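Local atomic coordinates of surface glycoprotein (Trypanosoma brucei, PDB entry 5KLH), a protein that is displayed on the surface of the insect-stage parasite as the bilobed ectodomain of a transmembrane antigen and probably serves as a sensor. Residues S28-S34 with V75-T81; S52-V56 with G206-I210; V56-V62 with K197-Y203; L158-A162 with Y176-L180. All coordinates share one frame. Numbering follows the deposited sequence.

Contact 1: S28-S34 with V75-T81; sequences SWTGTFS and VKVNINT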
loop_
_atom_site.group_PDB
_atom_site.type_symbol
_atom_site.label_atom_id
_atom_site.label_comp_id
_atom_site.label_asym_id
_atom_site.label_seq_id
_atom_site.Cartn_x
_atom_site.Cartn_y
_atom_site.Cartn_z
ATOM N N SER A 28 -13.656 16.041 12.577
ATOM C CA SER A 28 -12.776 16.934 13.312
ATOM C C SER A 28 -11.314 16.818 12.891
ATOM O O SER A 28 -10.441 17.400 13.529
ATOM C CB SER A 28 -12.896 16.666 14.814
ATOM O OG SER A 28 -14.225 16.889 15.258
ATOM N N TRP A 29 -11.041 16.078 11.816
ATOM C CA TRP A 29 -9.651 15.842 11.408
ATOM C C TRP A 29 -9.086 16.985 10.551
ATOM O O TRP A 29 -8.540 16.784 9.448
ATOM C CB TRP A 29 -9.540 14.493 10.678
ATOM C CG TRP A 29 -9.336 13.314 11.605
ATOM C CD1 TRP A 29 -9.537 13.285 12.960
ATOM C CD2 TRP A 29 -8.882 12.001 11.242
ATOM N NE1 TRP A 29 -9.229 12.041 13.457
ATOM C CE2 TRP A 29 -8.824 11.236 12.424
ATOM C CE3 TRP A 29 -8.518 11.397 10.028
ATOM C CZ2 TRP A 29 -8.427 9.898 12.432
ATOM C CZ3 TRP A 29 -8.111 10.069 10.041
ATOM C CH2 TRP A 29 -8.070 9.338 11.235
ATOM N N THR A 30 -9.246 18.200 11.065
ATOM C CA THR A 30 -8.657 19.377 10.449
ATOM C C THR A 30 -7.239 19.536 10.975
ATOM O O THR A 30 -6.876 18.913 11.978
ATOM C CB THR A 30 -9.452 20.626 10.779
ATOM O OG1 THR A 30 -9.671 20.633 12.198
ATOM C CG2 THR A 30 -10.791 20.615 10.045
ATOM N N GLY A 31 -6.452 20.387 10.323
ATOM C CA GLY A 31 -5.077 20.607 10.728
ATOM C C GLY A 31 -4.185 20.809 9.518
ATOM O O GLY A 31 -4.618 21.372 8.507
ATOM N N THR A 32 -2.940 20.353 9.614
ATOM C CA THR A 32 -1.978 20.527 8.523
ATOM C C THR A 32 -1.134 19.287 8.277
ATOM O O THR A 32 -0.913 18.480 9.179
ATOM C CB THR A 32 -1.011 21.710 8.777
ATOM O OG1 THR A 32 -0.421 21.572 10.076
ATOM C CG2 THR A 32 -1.729 23.048 8.686
ATOM N N PHE A 33 -0.662 19.161 7.042
ATOM C CA PHE A 33 0.376 18.210 6.678
ATOM C C PHE A 33 1.572 19.043 6.236
ATOM O O PHE A 33 1.491 19.734 5.228
ATOM C CB PHE A 33 -0.068 17.271 5.546
ATOM C CG PHE A 33 -1.118 16.262 5.944
ATOM C CD1 PHE A 33 -0.759 15.065 6.556
ATOM C CD2 PHE A 33 -2.456 16.488 5.661
ATOM C CE1 PHE A 33 -1.733 14.121 6.905
ATOM C CE2 PHE A 33 -3.424 15.552 6.003
ATOM C CZ PHE A 33 -3.069 14.372 6.614
ATOM N N SER A 34 2.665 18.979 6.992
ATOM C CA SER A 34 3.845 19.794 6.721
ATOM C C SER A 34 3.443 21.239 6.387
ATOM O O SER A 34 3.850 21.786 5.352
ATOM C CB SER A 34 4.671 19.185 5.584
ATOM O OG SER A 34 5.178 17.921 5.986
ATOM N N VAL A 75 6.864 14.250 5.910
ATOM C CA VAL A 75 5.472 14.627 6.120
ATOM C C VAL A 75 5.208 14.725 7.615
ATOM O O VAL A 75 5.219 13.723 8.322
ATOM C CB VAL A 75 4.514 13.614 5.468
ATOM C CG1 VAL A 75 3.071 14.040 5.659
ATOM C CG2 VAL A 75 4.835 13.487 3.985
ATOM N N LYS A 76 5.016 15.950 8.098
ATOM C CA LYS A 76 4.694 16.173 9.501
ATOM C C LYS A 76 3.192 16.270 9.686
ATOM O O LYS A 76 2.550 17.226 9.240
ATOM C CB LYS A 76 5.404 17.434 10.004
ATOM C CG LYS A 76 6.902 17.352 9.744
ATOM C CD LYS A 76 7.688 18.484 10.387
ATOM C CE LYS A 76 9.176 18.305 10.101
ATOM N NZ LYS A 76 10.038 19.290 10.818
ATOM N N VAL A 77 2.630 15.246 10.314
ATOM C CA VAL A 77 1.190 15.138 10.455
ATOM C C VAL A 77 0.770 15.869 11.722
ATOM O O VAL A 77 1.176 15.499 12.818
ATOM C CB VAL A 77 0.766 13.663 10.509
ATOM C CG1 VAL A 77 -0.738 13.530 10.603
ATOM C CG2 VAL A 77 1.331 12.925 9.307
ATOM N N ASN A 78 0.001 16.938 11.557
ATOM C CA ASN A 78 -0.491 17.718 12.688
ATOM C C ASN A 78 -2.005 17.898 12.565
ATOM O O ASN A 78 -2.504 18.964 12.177
ATOM C CB ASN A 78 0.227 19.070 12.766
ATOM C CG ASN A 78 -0.015 19.779 14.085
ATOM O OD1 ASN A 78 -0.716 19.263 14.967
ATOM N ND2 ASN A 78 0.571 20.963 14.235
ATOM N N ILE A 79 -2.723 16.834 12.907
ATOM C CA ILE A 79 -4.157 16.738 12.697
ATOM C C ILE A 79 -4.852 16.694 14.045
ATOM O O ILE A 79 -4.449 15.941 14.935
ATOM C CB ILE A 79 -4.499 15.490 11.876
ATOM C CG1 ILE A 79 -3.874 15.607 10.479
ATOM C CG2 ILE A 79 -6.011 15.290 11.769
ATOM C CD1 ILE A 79 -4.530 16.702 9.589
ATOM N N ASN A 80 -5.873 17.530 14.196
ATOM C CA ASN A 80 -6.697 17.567 15.400
ATOM C C ASN A 80 -7.145 16.157 15.790
ATOM O O ASN A 80 -7.669 15.420 14.954
ATOM C CB ASN A 80 -7.902 18.490 15.156
ATOM C CG ASN A 80 -8.764 18.673 16.380
ATOM O OD1 ASN A 80 -8.266 18.953 17.471
ATOM N ND2 ASN A 80 -10.074 18.522 16.204
ATOM N N THR A 81 -6.889 15.802 17.055
ATOM C CA THR A 81 -7.222 14.525 17.703
ATOM C C THR A 81 -6.280 13.371 17.327
ATOM O O THR A 81 -6.426 12.274 17.847
ATOM C CB THR A 81 -8.716 14.061 17.445
ATOM O OG1 THR A 81 -8.879 13.531 16.119
ATOM C CG2 THR A 81 -9.707 15.198 17.685
HETATM O O HOH W 1 1.905 20.256 9.786
#

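Contact 2: S52-V56 with G206-I210; sequences SIPSV and GDPFI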
loop_
_atom_site.group_PDB
_atom_site.type_symbol
_atom_site.label_atom_id
_atom_site.label_comp_id
_atom_site.label_asym_id
_atom_site.label_seq_id
_atom_site.Cartn_x
_atom_site.Cartn_y
_atom_site.Cartn_z
ATOM N N SER A 52 -23.004 1.664 -2.516
ATOM C CA SER A 52 -22.098 2.767 -2.189
ATOM C C SER A 52 -21.743 2.764 -0.705
ATOM O O SER A 52 -22.630 2.718 0.153
ATOM C CB SER A 52 -22.729 4.102 -2.588
ATOM O OG SER A 52 -22.765 4.226 -4.001
ATOM N N ILE A 53 -20.442 2.823 -0.416
ATOM C CA ILE A 53 -19.911 2.647 0.938
ATOM C C ILE A 53 -19.120 3.883 1.341
ATOM O O ILE A 53 -18.235 4.290 0.597
ATOM C CB ILE A 53 -18.975 1.420 1.018
ATOM C CG1 ILE A 53 -19.628 0.172 0.403
ATOM C CG2 ILE A 53 -18.505 1.180 2.450
ATOM C CD1 ILE A 53 -20.826 -0.320 1.146
ATOM N N PRO A 54 -19.442 4.490 2.491
ATOM C CA PRO A 54 -18.728 5.709 2.899
ATOM C C PRO A 54 -17.281 5.447 3.290
ATOM O O PRO A 54 -16.938 4.378 3.795
ATOM C CB PRO A 54 -19.521 6.202 4.113
ATOM C CG PRO A 54 -20.148 4.987 4.662
ATOM C CD PRO A 54 -20.444 4.084 3.487
ATOM N N SER A 55 -16.445 6.454 3.066
ATOM C CA SER A 55 -15.030 6.396 3.416
ATOM C C SER A 55 -14.642 7.835 3.679
ATOM O O SER A 55 -15.088 8.730 2.959
ATOM C CB SER A 55 -14.200 5.772 2.287
ATOM O OG SER A 55 -12.798 5.932 2.495
ATOM N N VAL A 56 -13.843 8.065 4.714
ATOM C CA VAL A 56 -13.527 9.424 5.112
ATOM C C VAL A 56 -12.039 9.527 5.411
ATOM O O VAL A 56 -11.495 8.703 6.146
ATOM C CB VAL A 56 -14.330 9.859 6.360
ATOM C CG1 VAL A 56 -13.945 11.275 6.753
ATOM C CG2 VAL A 56 -15.819 9.779 6.088
ATOM N N GLY A 206 -10.281 1.743 10.901
ATOM C CA GLY A 206 -11.539 1.074 10.609
ATOM C C GLY A 206 -12.235 1.544 9.341
ATOM O O GLY A 206 -13.384 1.160 9.090
ATOM N N ASP A 207 -11.561 2.354 8.526
ATOM C CA ASP A 207 -12.210 2.843 7.301
ATOM C C ASP A 207 -12.552 1.717 6.344
ATOM O O ASP A 207 -11.775 0.786 6.178
ATOM C CB ASP A 207 -11.328 3.855 6.577
ATOM C CG ASP A 207 -12.112 4.680 5.594
ATOM O OD1 ASP A 207 -12.624 5.730 6.024
ATOM O OD2 ASP A 207 -12.201 4.285 4.400
ATOM N N PRO A 208 -13.713 1.804 5.680
ATOM C CA PRO A 208 -14.057 0.753 4.720
ATOM C C PRO A 208 -13.073 0.662 3.551
ATOM O O PRO A 208 -12.966 -0.388 2.919
ATOM C CB PRO A 208 -15.447 1.182 4.237
ATOM C CG PRO A 208 -16.043 1.864 5.439
ATOM C CD PRO A 208 -14.869 2.670 5.983
ATOM N N PHE A 209 -12.372 1.751 3.248
ATOM C CA PHE A 209 -11.350 1.692 2.201
ATOM C C PHE A 209 -10.280 0.653 2.574
ATOM O O PHE A 209 -9.856 -0.153 1.734
ATOM C CB PHE A 209 -10.716 3.079 1.990
ATOM C CG PHE A 209 -9.632 3.116 0.934
ATOM C CD1 PHE A 209 -8.312 2.884 1.270
ATOM C CD2 PHE A 209 -9.936 3.427 -0.379
ATOM C CE1 PHE A 209 -7.313 2.921 0.315
ATOM C CE2 PHE A 209 -8.940 3.471 -1.342
ATOM C CZ PHE A 209 -7.626 3.219 -0.990
ATOM N N ILE A 210 -9.845 0.681 3.828
ATOM C CA ILE A 210 -8.818 -0.250 4.291
ATOM C C ILE A 210 -9.408 -1.661 4.391
ATOM O O ILE A 210 -8.790 -2.627 3.939
ATOM C CB ILE A 210 -8.227 0.202 5.631
ATOM C CG1 ILE A 210 -7.364 1.449 5.412
ATOM C CG2 ILE A 210 -7.436 -0.928 6.276
ATOM C CD1 ILE A 210 -6.862 2.097 6.694
#

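Contact 3: V56-V62 with K197-Y203; sequences VYTEATV and KVQVQLY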
loop_
_atom_site.group_PDB
_atom_site.type_symbol
_atom_site.label_atom_id
_atom_site.label_comp_id
_atom_site.label_asym_id
_atom_site.label_seq_id
_atom_site.Cartn_x
_atom_site.Cartn_y
_atom_site.Cartn_z
ATOM N N VAL A 56 -13.843 8.065 4.714
ATOM C CA VAL A 56 -13.527 9.424 5.112
ATOM C C VAL A 56 -12.039 9.527 5.411
ATOM O O VAL A 56 -11.495 8.703 6.146
ATOM C CB VAL A 56 -14.330 9.859 6.360
ATOM C CG1 VAL A 56 -13.945 11.275 6.753
ATOM C CG2 VAL A 56 -15.819 9.779 6.088
ATOM N N TYR A 57 -11.370 10.511 4.820
ATOM C CA TYR A 57 -9.956 10.725 5.104
ATOM C C TYR A 57 -9.684 12.224 5.175
ATOM O O TYR A 57 -10.509 13.031 4.760
ATOM C CB TYR A 57 -9.080 10.052 4.039
ATOM C CG TYR A 57 -9.353 10.496 2.620
ATOM C CD1 TYR A 57 -10.320 9.864 1.853
ATOM C CD2 TYR A 57 -8.624 11.529 2.041
ATOM C CE1 TYR A 57 -10.574 10.268 0.551
ATOM C CE2 TYR A 57 -8.868 11.932 0.746
ATOM C CZ TYR A 57 -9.846 11.295 0.009
ATOM O OH TYR A 57 -10.086 11.694 -1.280
ATOM N N THR A 58 -8.543 12.609 5.714
ATOM C CA THR A 58 -8.140 14.003 5.608
ATOM C C THR A 58 -6.876 14.075 4.749
ATOM O O THR A 58 -6.055 13.145 4.756
ATOM C CB THR A 58 -7.952 14.638 6.992
ATOM O OG1 THR A 58 -7.842 16.054 6.855
ATOM C CG2 THR A 58 -6.703 14.102 7.694
ATOM N N GLU A 59 -6.748 15.143 3.960
ATOM C CA GLU A 59 -5.715 15.184 2.919
ATOM C C GLU A 59 -5.146 16.566 2.681
ATOM O O GLU A 59 -5.806 17.571 2.927
ATOM C CB GLU A 59 -6.262 14.647 1.586
ATOM C CG GLU A 59 -7.411 15.473 0.978
ATOM C CD GLU A 59 -6.945 16.677 0.161
ATOM O OE1 GLU A 59 -7.776 17.583 -0.089
ATOM O OE2 GLU A 59 -5.761 16.716 -0.248
ATOM N N ALA A 60 -3.921 16.597 2.173
ATOM C CA ALA A 60 -3.342 17.816 1.664
ATOM C C ALA A 60 -2.307 17.433 0.626
ATOM O O ALA A 60 -1.746 16.335 0.679
ATOM C CB ALA A 60 -2.724 18.646 2.803
ATOM N N THR A 61 -2.081 18.329 -0.330
ATOM C CA THR A 61 -1.020 18.153 -1.317
ATOM C C THR A 61 0.223 18.871 -0.813
ATOM O O THR A 61 0.201 20.083 -0.592
ATOM C CB THR A 61 -1.433 18.699 -2.687
ATOM O OG1 THR A 61 -2.579 17.977 -3.147
ATOM C CG2 THR A 61 -0.309 18.530 -3.700
ATOM N N VAL A 62 1.291 18.110 -0.585
ATOM C CA VAL A 62 2.520 18.657 -0.041
ATOM C C VAL A 62 3.540 18.846 -1.147
ATOM O O VAL A 62 3.866 17.902 -1.851
ATOM C CB VAL A 62 3.107 17.734 1.048
ATOM C CG1 VAL A 62 4.389 18.311 1.582
ATOM C CG2 VAL A 62 2.095 17.553 2.177
ATOM N N LYS A 197 4.995 17.310 -6.386
ATOM C CA LYS A 197 4.170 17.332 -5.181
ATOM C C LYS A 197 3.586 15.955 -4.907
ATOM O O LYS A 197 3.481 15.127 -5.806
ATOM C CB LYS A 197 3.056 18.370 -5.313
ATOM C CG LYS A 197 2.216 18.227 -6.583
ATOM C CD LYS A 197 1.333 19.461 -6.793
ATOM C CE LYS A 197 0.703 19.480 -8.172
ATOM N NZ LYS A 197 1.740 19.569 -9.231
ATOM N N VAL A 198 3.222 15.719 -3.643
ATOM C CA VAL A 198 2.688 14.440 -3.208
ATOM C C VAL A 198 1.374 14.633 -2.468
ATOM O O VAL A 198 1.315 15.431 -1.534
ATOM C CB VAL A 198 3.694 13.698 -2.271
ATOM C CG1 VAL A 198 3.049 12.488 -1.647
ATOM C CG2 VAL A 198 4.936 13.306 -3.061
ATOM N N GLN A 199 0.327 13.922 -2.886
ATOM C CA GLN A 199 -0.930 13.926 -2.147
ATOM C C GLN A 199 -0.836 13.012 -0.934
ATOM O O GLN A 199 -0.529 11.830 -1.076
ATOM C CB GLN A 199 -2.093 13.479 -3.040
ATOM C CG GLN A 199 -2.390 14.424 -4.197
ATOM C CD GLN A 199 -3.589 13.984 -5.019
ATOM O OE1 GLN A 199 -3.488 13.796 -6.233
ATOM N NE2 GLN A 199 -4.736 13.830 -4.362
ATOM N N VAL A 200 -1.122 13.558 0.244
ATOM C CA VAL A 200 -1.076 12.795 1.482
ATOM C C VAL A 200 -2.498 12.583 1.967
ATOM O O VAL A 200 -3.262 13.550 2.068
ATOM C CB VAL A 200 -0.268 13.513 2.566
ATOM C CG1 VAL A 200 -0.212 12.648 3.822
ATOM C CG2 VAL A 200 1.126 13.824 2.057
ATOM N N GLN A 201 -2.862 11.324 2.219
ATOM C CA GLN A 201 -4.183 10.989 2.743
ATOM C C GLN A 201 -4.077 10.215 4.049
ATOM O O GLN A 201 -3.387 9.186 4.124
ATOM C CB GLN A 201 -4.984 10.165 1.713
ATOM C CG GLN A 201 -5.159 10.882 0.372
ATOM C CD GLN A 201 -5.948 10.079 -0.651
ATOM O OE1 GLN A 201 -6.468 9.006 -0.354
ATOM N NE2 GLN A 201 -6.043 10.609 -1.871
ATOM N N LEU A 202 -4.770 10.696 5.078
ATOM C CA LEU A 202 -4.764 10.014 6.374
ATOM C C LEU A 202 -6.130 9.375 6.626
ATOM O O LEU A 202 -7.155 10.065 6.650
ATOM C CB LEU A 202 -4.395 10.989 7.506
ATOM C CG LEU A 202 -4.470 10.442 8.933
ATOM C CD1 LEU A 202 -3.351 9.445 9.191
ATOM C CD2 LEU A 202 -4.446 11.558 9.974
ATOM N N TYR A 203 -6.129 8.048 6.760
ATOM C CA TYR A 203 -7.315 7.250 7.074
ATOM C C TYR A 203 -7.323 6.815 8.519
ATOM O O TYR A 203 -6.265 6.759 9.179
ATOM C CB TYR A 203 -7.374 5.990 6.201
ATOM C CG TYR A 203 -7.668 6.277 4.758
ATOM C CD1 TYR A 203 -6.658 6.654 3.895
ATOM C CD2 TYR A 203 -8.966 6.179 4.261
ATOM C CE1 TYR A 203 -6.933 6.940 2.553
ATOM C CE2 TYR A 203 -9.249 6.457 2.936
ATOM C CZ TYR A 203 -8.225 6.841 2.089
ATOM O OH TYR A 203 -8.492 7.126 0.759
#

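Contact 4: L158-A162 with Y176-L180; sequences LYLVA and YQSAL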
loop_
_atom_site.group_PDB
_atom_site.type_symbol
_atom_site.label_atom_id
_atom_site.label_comp_id
_atom_site.label_asym_id
_atom_site.label_seq_id
_atom_site.Cartn_x
_atom_site.Cartn_y
_atom_site.Cartn_z
ATOM N N LEU A 158 0.750 9.388 -0.848
ATOM C CA LEU A 158 1.207 8.746 0.365
ATOM C C LEU A 158 -0.003 8.485 1.248
ATOM O O LEU A 158 -0.736 9.418 1.553
ATOM C CB LEU A 158 2.223 9.638 1.080
ATOM C CG LEU A 158 2.750 9.108 2.415
ATOM C CD1 LEU A 158 3.689 7.960 2.173
ATOM C CD2 LEU A 158 3.442 10.219 3.180
ATOM N N TYR A 159 -0.239 7.223 1.603
ATOM C CA TYR A 159 -1.377 6.842 2.447
ATOM C C TYR A 159 -0.937 6.566 3.867
ATOM O O TYR A 159 -0.077 5.708 4.083
ATOM C CB TYR A 159 -2.061 5.585 1.903
ATOM C CG TYR A 159 -2.573 5.684 0.491
ATOM C CD1 TYR A 159 -1.703 5.590 -0.595
ATOM C CD2 TYR A 159 -3.926 5.820 0.239
ATOM C CE1 TYR A 159 -2.181 5.656 -1.893
ATOM C CE2 TYR A 159 -4.409 5.883 -1.057
ATOM C CZ TYR A 159 -3.526 5.796 -2.114
ATOM O OH TYR A 159 -3.998 5.847 -3.403
ATOM N N LEU A 160 -1.533 7.252 4.840
ATOM C CA LEU A 160 -1.161 7.073 6.236
ATOM C C LEU A 160 -2.372 6.598 7.011
ATOM O O LEU A 160 -3.501 6.852 6.589
ATOM C CB LEU A 160 -0.622 8.381 6.828
ATOM C CG LEU A 160 0.549 9.007 6.074
ATOM C CD1 LEU A 160 0.922 10.380 6.641
ATOM C CD2 LEU A 160 1.746 8.083 6.152
ATOM N N VAL A 161 -2.144 5.899 8.122
ATOM C CA VAL A 161 -3.250 5.363 8.915
ATOM C C VAL A 161 -3.104 5.679 10.397
ATOM O O VAL A 161 -2.027 5.513 10.989
ATOM C CB VAL A 161 -3.377 3.825 8.714
ATOM C CG1 VAL A 161 -4.607 3.273 9.409
ATOM C CG2 VAL A 161 -3.447 3.480 7.236
ATOM N N ALA A 162 -4.198 6.154 10.985
ATOM C CA ALA A 162 -4.262 6.367 12.434
ATOM C C ALA A 162 -5.193 5.360 13.087
ATOM O O ALA A 162 -6.218 4.993 12.518
ATOM C CB ALA A 162 -4.729 7.787 12.751
ATOM N N TYR A 176 -0.950 -0.873 10.348
ATOM C CA TYR A 176 -1.047 -0.413 8.965
ATOM C C TYR A 176 -0.085 0.725 8.695
ATOM O O TYR A 176 -0.263 1.824 9.227
ATOM C CB TYR A 176 -2.481 0.028 8.652
ATOM C CG TYR A 176 -3.499 -1.084 8.716
ATOM C CD1 TYR A 176 -4.155 -1.392 9.908
ATOM C CD2 TYR A 176 -3.798 -1.835 7.589
ATOM C CE1 TYR A 176 -5.079 -2.418 9.956
ATOM C CE2 TYR A 176 -4.717 -2.862 7.637
ATOM C CZ TYR A 176 -5.356 -3.137 8.817
ATOM O OH TYR A 176 -6.268 -4.157 8.876
ATOM N N GLN A 177 0.930 0.476 7.866
ATOM C CA GLN A 177 1.887 1.514 7.504
ATOM C C GLN A 177 1.440 2.186 6.212
ATOM O O GLN A 177 2.038 3.156 5.765
ATOM C CB GLN A 177 3.300 0.940 7.357
ATOM C CG GLN A 177 4.000 0.585 8.690
ATOM C CD GLN A 177 4.061 -0.913 8.948
ATOM O OE1 GLN A 177 3.381 -1.695 8.289
ATOM N NE2 GLN A 177 4.887 -1.319 9.906
ATOM N N SER A 178 0.404 1.620 5.597
ATOM C CA SER A 178 -0.290 2.248 4.478
ATOM C C SER A 178 -1.745 1.817 4.501
ATOM O O SER A 178 -2.073 0.766 5.073
ATOM C CB SER A 178 0.364 1.866 3.139
ATOM O OG SER A 178 -0.402 2.368 2.042
ATOM N N ALA A 179 -2.613 2.621 3.885
ATOM C CA ALA A 179 -4.003 2.209 3.709
ATOM C C ALA A 179 -4.157 1.252 2.545
ATOM O O ALA A 179 -5.180 0.574 2.438
ATOM C CB ALA A 179 -4.914 3.424 3.501
ATOM N N LEU A 180 -3.161 1.206 1.652
ATOM C CA LEU A 180 -3.221 0.307 0.499
ATOM C C LEU A 180 -2.658 -1.082 0.794
ATOM O O LEU A 180 -1.613 -1.206 1.410
ATOM C CB LEU A 180 -2.452 0.892 -0.689
ATOM C CG LEU A 180 -2.959 2.100 -1.458
ATOM C CD1 LEU A 180 -2.000 2.342 -2.610
ATOM C CD2 LEU A 180 -4.349 1.820 -1.994
HETATM O O HOH W 2 0.414 4.643 8.712
#

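Contact 1: S28-S34 with V75-T81
Short strand 31-33 pairs antiparallel with residues 75-79 of strand 72-79 in the mixed sheet of this ectodomain, the axes of 31-33 and 75-79 passing 4.7 Å apart at 170°. Thr32 and Asn78 are its hydrogen-bonded pair: Thr32 N donates to Asn78 O (2.9 Å), and Asn78 N to Thr32 O (3.0 Å). The ladder runs on beyond the short strand, with Asn80 N to Thr30 O at 2.8 Å and Ser34 N to Lys76 O at 2.9 Å. At Gly31 only glycine fits, since its phi of 143° would jam a CB against the preceding carbonyl and an ideal CB would clash with Asn78 O. Phe33 and Val77 share the buried face. The Phe33 ring can meet three aliphatic residues, with CD1 4.1 Å from Val75 CG1, CE1 3.9 Å from Val77 CG1 and CE2 3.9 Å from Ile79 CD1; it also packs on Ala60 and Val200, among others. Thr32 and Asn78, polar, suit the opposite, more exposed face, where a water joins Thr32 OG1 to Lys76 O. Side chains stand in for backbone at both ends: Asn80 ND2 donates to Ser28 O (2.9 Å), and Ser34 OG accepts from Lys76 N at 2.9 Å.

Contact 2: S52-V56 with G206-I210
Helix 208-215 is fixed to strand 51-63 through its N-cap, Asp207, whose carboxylate serves the helix and the strand at once. Along the strand the contact begins at Ile53, whose branched side chain gives a greasy surface for the proline that opens the helix: Ile53 CG2 lies 3.5 Å from Pro208 CB. Proline suits this first turn because its ring restrains phi, here -63°, and it needs no amide hydrogen there. At Pro54 it is the backbone that takes part, with Pro54 O 3.1 Å from Pro208 CG; this carbonyl is buried without a polar partner. Ser55 follows, small enough to let the carboxylate come close, and its hydroxyl donates to Asp207 OD2, with OG and OD2 2.6 Å apart. Ser55 OG also accepts a hydrogen bond from Gln43 on strand 36-47, so the serine connects the cap to the next strand as well. Val56 closes the segment with its backbone, Val56 N pointing almost straight at Asp207 OD1 (2.9 Å, 174°). An aspartate is apt here: its short side chain can turn back to cap its own helix while both oxygens face the strand. Phe21 packs against Asp207 and Pro208 from a loop. The capping bond itself runs from Phe209 N to Asp207 OD2 over 2.8 Å, so OD2 accepts from both Phe209 N and Ser55 OG.

Contact 3: V56-V62 with K197-Y203
Backbone hydrogen bonds hold these two strands together in three reciprocal pairs. Thr58 N reaches Leu202 O at 3.0 Å and Leu202 N reaches Thr58 O at 2.8 Å; Ala60 with Val200 and Val62 with Val198 repeat the pattern, Ala60 N lying 3.1 Å from Val200 O. Between them sit the non-hydrogen-bonded pairs Glu59-Gln201 and Thr61-Gln199, where CA-H...O contacts add support, as from Glu59 CA to Val200 O at 3.1 Å. This antiparallel ladder lies within the mixed sheet: strand 36-47 flanks 51-63 on its other edge, while 197-204 runs parallel to 145-164. Apolar packing occupies the face of Ala60, Val62, Val200 and Leu202. Beta-branched valines suit both strand and core, with Val62 CG2 3.9 Å from Val200 CG2, and small Ala60 leaves room for Phe33. Aromatic contacts mark the face of Tyr57, Glu59 and Gln201: Tyr57 CB stands over the Tyr203 ring, 3.7 Å from its centroid, a CH-pi contact. Two polar groups there have clear partners: Tyr203 OH donates to Gln201 OE1 at 3.0 Å, that oxygen lying over a face of the Tyr57 ring, and Glu59 forms a salt bridge with Arg41.

Contact 4: L158-A162 with Y176-L180
A loop between strands 170-172 and 189-191 folds back over one face of the long strand 145-164, joining irregular chain to the mixed sheet by side-chain packing, with no direct hydrogen bond between the two segments. Tyr159 and Val161, two residues apart in the strand, project toward the loop as separate bumps. The small Ala179 methyl fits at the hollow between them, its CB 3.9 Å from Tyr159 CB and 4.0 Å from Val161 CG2; a bulkier group would find little space. On one flank Leu180 lies over the flat Tyr159 ring, with CG 3.7 Å from the ring centroid in a CH-pi contact and CD1 3.4 Å from Tyr159 CE1, so a broad aromatic surface receives a branched aliphatic one. On the other flank Val161 CG2 meets Tyr176 CB at 3.9 Å, while the phenol extends away to Arg214. Ile210 of helix 208-215 packs on Val161, Tyr176 and Ala179, closing the apolar cluster. Backbones approach most closely near Ser178, whose CA makes a CA-H...O contact with Tyr159 O (3.5 Å). A water lies between the segments, accepting from Val161 N and within 2.9 Å of Tyr176 O. Ser178 shapes the turn that presents Ala179 and Leu180: its hydroxyl, also bonded to Ser187 O, forms an ST turn in which Leu180 N donates to Ser178 OG at 3.0 Å.

All four contacts belong to one sheet-centred lobe, and contacts 3 and 4 each touch all the others. Contact 1 lies about 10 Å from contact 3, centre to centre, and touches it where Trp29 O approaches Thr58 OG1 at 2.8 Å; it meets contact 4 where Val75 CG2 packs 3.6 Å from Leu158 CD2. Contact 4, also about 10 Å from contact 3 by centres, joins it through the parallel neighbour strand: Gln199 O meets Leu158 N, and Gln201 O meets Leu160 N, both at 2.8 Å. Contact 2 shares Val56 with contact 3, and its helix reaches contact 4 through Ile210 CG1, 3.7 Å from Ala179 CB. Contacts 1 and 2 remain separate, their nearest atoms about 5 Å apart.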